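PDB 3ZY6: putative gdp-fucose protein o-fucosyltransferase 1 from Caenorhabditis elegans, which belongs to the peptide-O-fucosyltransferase 1 family, has the two-domain GT-B type of glycosyltransferase fold, and is modelled here with guanosine-5'-diphosphate-beta-L-fucopyranose. Local coordinates for residues Ala96-Pro101 against Pro112-Lys117; Val216-Asp221 against Asp290-Glu295; Ser282-Ser287 against His308-Asp313. All blocks are in the same frame, centred on the assembly; numbering follows the deposited sequence.

Contact 1: Ala96-Pro101 against Pro112-Lys117. With GFB (guanosine-5'-diphosphate-beta-L-fucopyranose), chain B.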
# COMPACT_ATOMS: atom_id res chain seq x y z
N ALA A 96 4.57 14.20 1.83
CA ALA A 96 4.86 12.81 1.58
C ALA A 96 3.89 12.29 0.52
O ALA A 96 2.71 12.67 0.51
CB ALA A 96 4.71 12.01 2.86
N PHE A 97 4.38 11.42 -0.36
CA PHE A 97 3.53 10.87 -1.41
C PHE A 97 3.35 9.40 -1.16
O PHE A 97 4.31 8.70 -0.84
CB PHE A 97 4.13 11.10 -2.80
CG PHE A 97 4.01 12.51 -3.28
CD1 PHE A 97 4.62 13.55 -2.58
CD2 PHE A 97 3.30 12.80 -4.44
CE1 PHE A 97 4.50 14.86 -3.02
CE2 PHE A 97 3.18 14.11 -4.90
CZ PHE A 97 3.79 15.14 -4.18
N CYS A 98 2.11 8.94 -1.30
CA CYS A 98 1.80 7.52 -1.20
C CYS A 98 0.56 7.16 -2.03
O CYS A 98 -0.11 8.03 -2.60
CB CYS A 98 1.68 7.07 0.26
SG CYS A 98 0.35 7.84 1.22
N TRP A 99 0.28 5.86 -2.11
CA TRP A 99 -0.80 5.36 -2.95
C TRP A 99 -2.17 5.84 -2.46
O TRP A 99 -2.96 6.37 -3.24
CB TRP A 99 -0.75 3.83 -2.99
CG TRP A 99 -1.19 3.26 -4.30
CD1 TRP A 99 -0.41 3.04 -5.40
CD2 TRP A 99 -2.51 2.84 -4.66
NE1 TRP A 99 -1.16 2.51 -6.42
CE2 TRP A 99 -2.46 2.37 -5.99
CE3 TRP A 99 -3.75 2.82 -3.98
CZ2 TRP A 99 -3.59 1.88 -6.67
CZ3 TRP A 99 -4.87 2.33 -4.65
CH2 TRP A 99 -4.78 1.87 -5.98
N THR A 100 -2.41 5.66 -1.16
CA THR A 100 -3.71 5.94 -0.55
C THR A 100 -3.53 6.22 0.95
O THR A 100 -2.54 5.76 1.54
CB THR A 100 -4.72 4.76 -0.79
OG1 THR A 100 -6.05 5.19 -0.52
CG2 THR A 100 -4.41 3.52 0.08
N PRO A 101 -4.46 6.97 1.56
CA PRO A 101 -4.36 7.14 3.01
C PRO A 101 -4.42 5.76 3.67
O PRO A 101 -5.13 4.87 3.19
CB PRO A 101 -5.61 7.95 3.37
CG PRO A 101 -6.11 8.52 2.11
CD PRO A 101 -5.68 7.62 1.02
N PRO A 112 -5.61 8.84 9.14
CA PRO A 112 -5.23 8.17 7.89
C PRO A 112 -4.37 9.06 6.98
O PRO A 112 -4.79 10.16 6.59
CB PRO A 112 -6.58 7.86 7.22
CG PRO A 112 -7.57 7.84 8.33
CD PRO A 112 -7.07 8.86 9.33
N GLY A 113 -3.17 8.57 6.66
CA GLY A 113 -2.23 9.27 5.80
C GLY A 113 -1.19 8.32 5.26
O GLY A 113 -1.46 7.12 5.11
N CYS A 114 -0.01 8.84 4.96
CA CYS A 114 1.10 8.04 4.45
C CYS A 114 1.95 7.41 5.55
O CYS A 114 2.52 6.35 5.35
CB CYS A 114 2.00 8.86 3.53
SG CYS A 114 1.16 9.50 2.06
N HIS A 115 2.02 8.08 6.70
CA HIS A 115 2.90 7.68 7.84
C HIS A 115 4.33 7.28 7.43
O HIS A 115 4.75 6.14 7.62
CB HIS A 115 2.23 6.60 8.68
CG HIS A 115 0.87 7.00 9.16
ND1 HIS A 115 0.68 7.88 10.20
CD2 HIS A 115 -0.37 6.67 8.72
CE1 HIS A 115 -0.61 8.07 10.39
NE2 HIS A 115 -1.27 7.34 9.50
N SER A 116 5.06 8.26 6.91
CA SER A 116 6.31 8.02 6.19
C SER A 116 7.52 7.71 7.06
O SER A 116 8.49 7.11 6.58
CB SER A 116 6.63 9.23 5.31
OG SER A 116 5.77 9.25 4.18
N LYS A 117 7.47 8.14 8.31
CA LYS A 117 8.57 7.97 9.24
C LYS A 117 8.23 6.98 10.36
O LYS A 117 8.98 6.85 11.34
CB LYS A 117 8.95 9.31 9.86
CG LYS A 117 9.74 10.24 8.94
CD LYS A 117 10.86 10.87 9.75
CE LYS A 117 10.78 12.35 9.74
NZ LYS A 117 11.94 12.95 10.45
O1P GFB B . -17.41 7.65 11.43
P GFB B . -16.06 8.21 11.06
O3P GFB B . -15.13 7.34 10.21
O2P GFB B . -16.38 9.63 10.37
O5' GFB B . -15.30 8.59 12.43
P1 GFB B . -15.43 10.91 10.15
C5' GFB B . -16.01 9.39 13.38
C4' GFB B . -16.47 8.49 14.52
O4' GFB B . -16.64 9.31 15.66
C3' GFB B . -17.84 7.87 14.28
C1' GFB B . -17.90 9.09 16.28
O3' GFB B . -17.76 6.59 13.64
C2' GFB B . -18.37 7.76 15.69
O2' GFB B . -17.76 6.67 16.37
N9 GFB B . -18.93 10.09 15.89
C8 GFB B . -18.87 11.05 14.93
C4 GFB B . -20.14 10.11 16.43
N7 GFB B . -20.04 11.71 14.90
C5 GFB B . -20.86 11.12 15.81
C6 GFB B . -22.16 11.33 16.24
O6 GFB B . -22.84 12.24 15.72
N1 GFB B . -22.67 10.57 17.24
C2 GFB B . -21.96 9.58 17.80
N2 GFB B . -22.48 8.80 18.78
N3 GFB B . -20.70 9.35 17.41
C1 GFB B . -12.81 10.56 10.55
C2A GFB B . -12.17 9.21 10.82
O1 GFB B . -14.14 10.52 11.06
O5 GFB B . -12.05 11.57 11.24
C3 GFB B . -10.72 9.20 10.33
O2 GFB B . -12.92 8.09 10.35
C4A GFB B . -9.99 10.20 11.23
O3 GFB B . -10.16 7.87 10.44
C5A GFB B . -10.61 11.59 11.11
O4 GFB B . -10.10 9.76 12.60
C6A GFB B . -10.00 12.52 12.16
O1X GFB B . -15.04 10.93 8.69
O2X GFB B . -16.18 12.04 10.79
O HOH W 1 5.40 8.18 1.68
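C98 and C114 are joined by a disulfide, with SG of C98 2.0 Å from SG of C114. Its chi3 of -83° is close to the relaxed right angle. SG of C98 sits between its own backbone N and carbonyl carbon (chi1 63°), which turns it toward the loop 112-117. SG of C114 lies beside its own backbone N (chi1 -61°) and comes to meet it. The tight part of the contact gathers round this bridge. CB of A96 lies 4.2 Å from CB of C114. The same methyl is only 3.2 Å from OG of S116, a close approach of a hydroxyl to a carbon. One water ties the two segments here. It donates to O of F97 and also pairs with OG of S116, at 2.7 Å. No direct hydrogen bond crosses the contact, so the covalent link, packing and this water hold it.

The other end is looser. P101 and P112 meet through their CB atoms at 4.0 Å. CA of P101 makes a C-H...O contact with O of G113 at 3.6 Å. P112 is partly exposed, and its CG lies 3.3 Å from O3 of the chain B ligand, which H217 and R219 of the second subunit hydrogen-bond. The ring of W99 meets W99 of the second subunit.

The disulfide thus ties strand 95-98 to the loop that follows it. That strand pairs in parallel with strand 135-138. The loop runs on to helix 122-128, and its K117 forms a salt bridge with D127 of that helix.

Contact 2: Val216-Asp221 against Asp290-Glu295. With GFB (guanosine-5'-diphosphate-beta-L-fucopyranose), chain C.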
# COMPACT_ATOMS: atom_id res chain seq x y z
N VAL A 216 30.63 -18.28 -7.20
CA VAL A 216 29.34 -18.79 -6.73
C VAL A 216 28.78 -17.92 -5.59
O VAL A 216 29.53 -17.37 -4.77
CB VAL A 216 29.40 -20.28 -6.28
CG1 VAL A 216 30.00 -21.16 -7.36
CG2 VAL A 216 30.25 -20.42 -4.99
N HIS A 217 27.47 -17.76 -5.61
CA HIS A 217 26.75 -17.15 -4.53
C HIS A 217 26.02 -18.23 -3.70
O HIS A 217 25.16 -18.96 -4.20
CB HIS A 217 25.82 -16.01 -5.02
CG HIS A 217 25.04 -15.37 -3.91
ND1 HIS A 217 23.71 -15.04 -4.03
CD2 HIS A 217 25.41 -15.03 -2.65
CE1 HIS A 217 23.28 -14.52 -2.88
NE2 HIS A 217 24.29 -14.51 -2.03
N LEU A 218 26.41 -18.36 -2.45
CA LEU A 218 25.83 -19.37 -1.57
C LEU A 218 24.99 -18.65 -0.53
O LEU A 218 25.53 -18.06 0.41
CB LEU A 218 26.91 -20.19 -0.88
CG LEU A 218 27.91 -20.96 -1.75
CD1 LEU A 218 28.83 -21.79 -0.81
CD2 LEU A 218 27.17 -21.86 -2.79
N ARG A 219 23.68 -18.65 -0.73
CA ARG A 219 22.78 -17.94 0.19
C ARG A 219 22.22 -19.04 1.09
O ARG A 219 21.44 -19.89 0.63
CB ARG A 219 21.72 -17.16 -0.61
CG ARG A 219 20.68 -16.41 0.22
CD ARG A 219 21.11 -15.00 0.67
NE ARG A 219 19.94 -14.22 1.08
CZ ARG A 219 19.47 -14.15 2.33
NH1 ARG A 219 20.09 -14.77 3.33
NH2 ARG A 219 18.38 -13.44 2.59
N ASN A 220 22.67 -19.07 2.34
CA ASN A 220 22.39 -20.19 3.25
C ASN A 220 22.11 -19.90 4.75
O ASN A 220 22.02 -20.85 5.54
CB ASN A 220 23.45 -21.31 3.10
CG ASN A 220 24.89 -20.81 3.33
OD1 ASN A 220 25.12 -19.92 4.15
ND2 ASN A 220 25.85 -21.38 2.61
N ASP A 221 21.94 -18.64 5.16
CA ASP A 221 21.59 -18.38 6.58
C ASP A 221 20.18 -18.87 6.94
O ASP A 221 19.40 -19.22 6.05
CB ASP A 221 21.81 -16.92 7.02
CG ASP A 221 20.79 -15.95 6.42
OD1 ASP A 221 19.68 -16.36 6.01
OD2 ASP A 221 21.11 -14.75 6.36
N ASP A 290 27.66 -19.56 5.39
CA ASP A 290 28.60 -20.68 5.26
C ASP A 290 29.24 -20.67 3.88
O ASP A 290 28.60 -21.00 2.87
CB ASP A 290 27.89 -22.02 5.53
CG ASP A 290 28.84 -23.22 5.52
OD1 ASP A 290 30.09 -23.05 5.41
OD2 ASP A 290 28.34 -24.36 5.62
N HIS A 291 30.51 -20.28 3.84
CA HIS A 291 31.25 -20.24 2.55
C HIS A 291 31.69 -21.63 2.07
O HIS A 291 32.17 -21.78 0.94
CB HIS A 291 32.44 -19.29 2.64
CG HIS A 291 32.05 -17.87 2.95
ND1 HIS A 291 32.06 -16.87 2.00
CD2 HIS A 291 31.60 -17.31 4.09
CE1 HIS A 291 31.66 -15.74 2.56
NE2 HIS A 291 31.37 -15.98 3.82
N MET A 292 31.57 -22.62 2.95
CA MET A 292 31.89 -24.01 2.64
C MET A 292 33.29 -24.20 2.05
O MET A 292 33.52 -25.12 1.26
CB MET A 292 30.84 -24.59 1.68
CG MET A 292 29.46 -24.84 2.31
SD MET A 292 28.27 -25.30 1.03
CE MET A 292 28.86 -26.95 0.59
N ILE A 293 34.23 -23.35 2.45
CA ILE A 293 35.58 -23.38 1.88
C ILE A 293 36.25 -24.75 2.06
O ILE A 293 36.79 -25.29 1.10
CB ILE A 293 36.49 -22.24 2.45
CG1 ILE A 293 35.98 -20.86 2.03
CG2 ILE A 293 37.97 -22.46 2.08
CD1 ILE A 293 35.76 -20.63 0.50
N ASP A 294 36.19 -25.34 3.25
CA ASP A 294 36.87 -26.61 3.46
C ASP A 294 36.21 -27.69 2.59
O ASP A 294 36.89 -28.46 1.91
CB ASP A 294 36.92 -27.01 4.94
CG ASP A 294 37.84 -26.10 5.79
OD1 ASP A 294 38.65 -25.33 5.26
OD2 ASP A 294 37.75 -26.18 7.03
N GLU A 295 34.88 -27.72 2.58
CA GLU A 295 34.15 -28.74 1.82
C GLU A 295 34.40 -28.60 0.32
O GLU A 295 34.62 -29.61 -0.36
CB GLU A 295 32.64 -28.68 2.06
CG GLU A 295 32.19 -29.06 3.44
CD GLU A 295 31.78 -27.85 4.24
OE1 GLU A 295 32.60 -26.90 4.37
OE2 GLU A 295 30.61 -27.86 4.70
O1P GFB C . 20.52 -8.41 -0.67
P GFB C . 19.16 -8.96 -0.34
O3P GFB C . 17.96 -8.02 -0.45
O2P GFB C . 19.02 -10.26 -1.27
O5' GFB C . 19.24 -9.54 1.16
P1 GFB C . 18.05 -11.54 -1.12
C5' GFB C . 20.31 -10.43 1.47
C4' GFB C . 21.34 -9.67 2.30
O4' GFB C . 22.06 -10.62 3.06
C3' GFB C . 22.39 -8.97 1.45
C1' GFB C . 23.47 -10.43 2.93
O3' GFB C . 22.04 -7.62 1.12
C2' GFB C . 23.60 -9.03 2.35
O2' GFB C . 23.48 -8.05 3.40
N9 GFB C . 24.09 -11.34 1.92
C8 GFB C . 23.50 -12.17 1.04
C4 GFB C . 25.40 -11.39 1.74
N7 GFB C . 24.45 -12.78 0.30
C5 GFB C . 25.64 -12.28 0.71
C6 GFB C . 26.96 -12.49 0.34
O6 GFB C . 27.23 -13.30 -0.57
N1 GFB C . 27.96 -11.84 1.00
C2 GFB C . 27.69 -10.96 1.99
N2 GFB C . 28.68 -10.30 2.62
N3 GFB C . 26.42 -10.74 2.36
C1 GFB C . 16.05 -11.35 0.66
C2A GFB C . 15.71 -10.06 1.40
O1 GFB C . 17.46 -11.32 0.38
O5 GFB C . 15.75 -12.47 1.51
C3 GFB C . 14.22 -10.05 1.76
O2 GFB C . 16.14 -8.86 0.75
C4A GFB C . 14.04 -11.18 2.77
O3 GFB C . 13.86 -8.76 2.32
C5A GFB C . 14.45 -12.52 2.16
O4 GFB C . 14.88 -10.92 3.92
C6A GFB C . 14.46 -13.60 3.25
O1X GFB C . 16.94 -11.39 -2.14
O2X GFB C . 18.98 -12.72 -1.12
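N220 and D290 meet just past the C-terminal end of strand 213-218, in a Rossmann-like domain, one of the two halves of a GT-B fold. D290 lies in the loop before helix 293-300. The side chain of N220 starts from a CB directed at this loop. Its CG sits between the backbone N and the carbonyl carbon (chi1 56°), 3.7 Å from both N and O of D290. There the amide divides. OD1 accepts from N of D290 at 2.8 Å, nearly straight at 173°. ND2 donates to O of D290, also at 2.8 Å, in the plane of both groups and on a lone pair. Two bonds to one residue fix the rotation of the amide.

Beside this pair, CD1 of L218 packs against SD of M292 at 4.0 Å. D290 also makes an Asx turn just before the helix, whose N-cap residue is M292. The neighbouring strand-end residues serve the chain C ligand. NE of R219 donates to O2X, and NH1 of R219 is held by D221 and D288. NE2 of H217 donates to N7 of the ligand. In the Asx turn, N of M292 reaches OD1 of D290 from above the carboxylate plane, at 2.9 Å.

Contact 3: Ser282-Ser287 against His308-Asp313. With GFB (guanosine-5'-diphosphate-beta-L-fucopyranose), chain C.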
# COMPACT_ATOMS: atom_id res chain seq x y z
N SER A 282 40.37 -21.63 -10.38
CA SER A 282 40.02 -21.24 -9.02
C SER A 282 38.51 -21.06 -8.94
O SER A 282 37.83 -20.97 -9.95
CB SER A 282 40.71 -19.93 -8.60
OG SER A 282 40.27 -18.87 -9.44
N VAL A 283 38.02 -20.98 -7.71
CA VAL A 283 36.65 -20.69 -7.41
C VAL A 283 36.62 -19.55 -6.37
O VAL A 283 37.44 -19.50 -5.44
CB VAL A 283 35.89 -21.95 -6.89
CG1 VAL A 283 34.44 -21.62 -6.43
CG2 VAL A 283 35.84 -23.05 -7.95
N PHE A 284 35.69 -18.63 -6.59
CA PHE A 284 35.34 -17.60 -5.64
C PHE A 284 33.96 -17.88 -5.04
O PHE A 284 32.99 -18.15 -5.77
CB PHE A 284 35.28 -16.23 -6.34
CG PHE A 284 34.89 -15.10 -5.40
CD1 PHE A 284 35.75 -14.70 -4.38
CD2 PHE A 284 33.65 -14.45 -5.52
CE1 PHE A 284 35.41 -13.67 -3.51
CE2 PHE A 284 33.29 -13.40 -4.64
CZ PHE A 284 34.18 -13.02 -3.62
N VAL A 285 33.89 -17.75 -3.71
CA VAL A 285 32.65 -17.95 -2.95
C VAL A 285 32.25 -16.68 -2.23
O VAL A 285 33.04 -16.09 -1.48
CB VAL A 285 32.74 -19.06 -1.87
CG1 VAL A 285 31.37 -19.22 -1.17
CG2 VAL A 285 33.16 -20.40 -2.49
N ALA A 286 31.03 -16.26 -2.51
CA ALA A 286 30.37 -15.22 -1.75
C ALA A 286 29.22 -15.88 -0.99
O ALA A 286 28.41 -16.61 -1.57
CB ALA A 286 29.86 -14.16 -2.69
N SER A 287 29.16 -15.64 0.31
CA SER A 287 28.13 -16.24 1.14
C SER A 287 27.67 -15.27 2.21
O SER A 287 28.46 -14.47 2.71
CB SER A 287 28.64 -17.51 1.82
OG SER A 287 27.55 -18.27 2.29
N HIS A 308 38.16 -19.65 -2.73
CA HIS A 308 38.64 -18.50 -1.99
C HIS A 308 37.48 -17.58 -1.65
O HIS A 308 36.53 -17.45 -2.42
CB HIS A 308 39.65 -17.71 -2.83
CG HIS A 308 40.79 -18.52 -3.33
ND1 HIS A 308 40.72 -19.29 -4.47
CD2 HIS A 308 42.05 -18.68 -2.85
CE1 HIS A 308 41.88 -19.90 -4.67
NE2 HIS A 308 42.70 -19.53 -3.71
N ARG A 309 37.60 -16.90 -0.53
CA ARG A 309 36.62 -15.91 -0.10
C ARG A 309 37.34 -14.69 0.47
O ARG A 309 38.53 -14.74 0.82
CB ARG A 309 35.71 -16.53 0.98
CG ARG A 309 36.52 -17.08 2.17
CD ARG A 309 35.67 -17.26 3.41
NE ARG A 309 35.25 -15.96 3.95
CZ ARG A 309 34.60 -15.79 5.09
NH1 ARG A 309 34.27 -16.84 5.83
NH2 ARG A 309 34.27 -14.56 5.47
N GLN A 310 36.61 -13.58 0.57
CA GLN A 310 37.08 -12.43 1.35
C GLN A 310 36.85 -12.67 2.83
O GLN A 310 35.83 -13.21 3.22
CB GLN A 310 36.32 -11.19 0.93
CG GLN A 310 36.46 -10.88 -0.51
CD GLN A 310 35.92 -9.52 -0.83
OE1 GLN A 310 34.72 -9.36 -1.01
NE2 GLN A 310 36.79 -8.53 -0.87
N GLU A 311 37.81 -12.27 3.66
CA GLU A 311 37.63 -12.27 5.10
C GLU A 311 37.92 -10.86 5.64
O GLU A 311 39.05 -10.40 5.53
CB GLU A 311 38.52 -13.31 5.76
CG GLU A 311 38.01 -14.73 5.60
CD GLU A 311 39.03 -15.75 6.00
OE1 GLU A 311 39.36 -15.82 7.21
OE2 GLU A 311 39.51 -16.48 5.11
N PRO A 312 36.89 -10.16 6.16
CA PRO A 312 35.46 -10.55 6.17
C PRO A 312 34.84 -10.44 4.78
O PRO A 312 35.41 -9.80 3.90
CB PRO A 312 34.82 -9.53 7.10
CG PRO A 312 35.74 -8.34 7.05
CD PRO A 312 37.10 -8.80 6.68
N ASP A 313 33.68 -11.05 4.59
CA ASP A 313 33.02 -11.00 3.27
C ASP A 313 32.34 -9.63 3.10
O ASP A 313 31.34 -9.36 3.77
CB ASP A 313 32.03 -12.16 3.12
CG ASP A 313 31.49 -12.30 1.70
OD1 ASP A 313 31.23 -11.27 1.06
OD2 ASP A 313 31.35 -13.45 1.21
O1P GFB C . 20.52 -8.41 -0.67
P GFB C . 19.16 -8.96 -0.34
O3P GFB C . 17.96 -8.02 -0.45
O2P GFB C . 19.02 -10.26 -1.27
O5' GFB C . 19.24 -9.54 1.16
P1 GFB C . 18.05 -11.54 -1.12
C5' GFB C . 20.31 -10.43 1.47
C4' GFB C . 21.34 -9.67 2.30
O4' GFB C . 22.06 -10.62 3.06
C3' GFB C . 22.39 -8.97 1.45
C1' GFB C . 23.47 -10.43 2.93
O3' GFB C . 22.04 -7.62 1.12
C2' GFB C . 23.60 -9.03 2.35
O2' GFB C . 23.48 -8.05 3.40
N9 GFB C . 24.09 -11.34 1.92
C8 GFB C . 23.50 -12.17 1.04
C4 GFB C . 25.40 -11.39 1.74
N7 GFB C . 24.45 -12.78 0.30
C5 GFB C . 25.64 -12.28 0.71
C6 GFB C . 26.96 -12.49 0.34
O6 GFB C . 27.23 -13.30 -0.57
N1 GFB C . 27.96 -11.84 1.00
C2 GFB C . 27.69 -10.96 1.99
N2 GFB C . 28.68 -10.30 2.62
N3 GFB C . 26.42 -10.74 2.36
C1 GFB C . 16.05 -11.35 0.66
C2A GFB C . 15.71 -10.06 1.40
O1 GFB C . 17.46 -11.32 0.38
O5 GFB C . 15.75 -12.47 1.51
C3 GFB C . 14.22 -10.05 1.76
O2 GFB C . 16.14 -8.86 0.75
C4A GFB C . 14.04 -11.18 2.77
O3 GFB C . 13.86 -8.76 2.32
C5A GFB C . 14.45 -12.52 2.16
O4 GFB C . 14.88 -10.92 3.92
C6A GFB C . 14.46 -13.60 3.25
O1X GFB C . 16.94 -11.39 -2.14
O2X GFB C . 18.98 -12.72 -1.12
O HOH W 2 34.04 -13.56 -0.24
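H308 has its CG beside the backbone N and anti to the carbonyl carbon (chi1 -55°), which brings the ND1 edge of the ring round to O of V283. D313 is set differently. Its CG is anti to the backbone N (chi1 -170°), and the carboxylate extends to the end of strand 282-287.

O of V283 is met twice by H308. Backbone N donates to it at 2.8 Å, and ND1 adds a weak, longer bond with the oxygen in the ring plane. O of H308 in turn accepts from N of V285 at 3.0 Å. Together the two backbone bonds make a short parallel bridge between F284 and H308. The ring of F284 comes close to this bridge, with CD1 3.5 Å from O of H308 and CG of Q310 at the ring edge.

Past the bridge the loop leaves the strand, and a water links the two segments. It donates to O of V285 and accepts from N of Q310. R309 grips O of Q310 side-on with NE and NH2, and that oxygen lies close to the guanidinium plane.

At the far end OD1 of D313 accepts from N2 of the chain C ligand at 3.1 Å and, weakly, from N1. This paired reading of N1 and N2 by a carboxylate is a familiar means of recognising guanine. OG of S318 also bonds to OD1. CB of A286 touches O6 of the same base at 3.5 Å.

Strand 307-308 is the outermost strand of its parallel sheet. Strand 282-287 separates it from strand 213-218. Helix 315-323 packs on F284 and A286, and helix 293-300 on V283 and V285.

Overall arrangement
Contacts 2 and 3 share one sheet and one ligand. Their centres are 9 Å apart. Strands 213-218 and 282-287 run side by side, with probable hydrogen bonds from V216 N to F284 O and between L218 O and S287 OG, both 2.8 Å. Contact 2 brings H217 and R219 to N7 and the phosphate side of the chain C ligand, while contact 3 brings D313 to the other edge of the base. Contact 1 lies across the chain's centre, its own centre about 41 Å from that of contact 2 and 42 Å from that of contact 3. It instead borders the chain B ligand, which H217 and R219 of the second subunit bind.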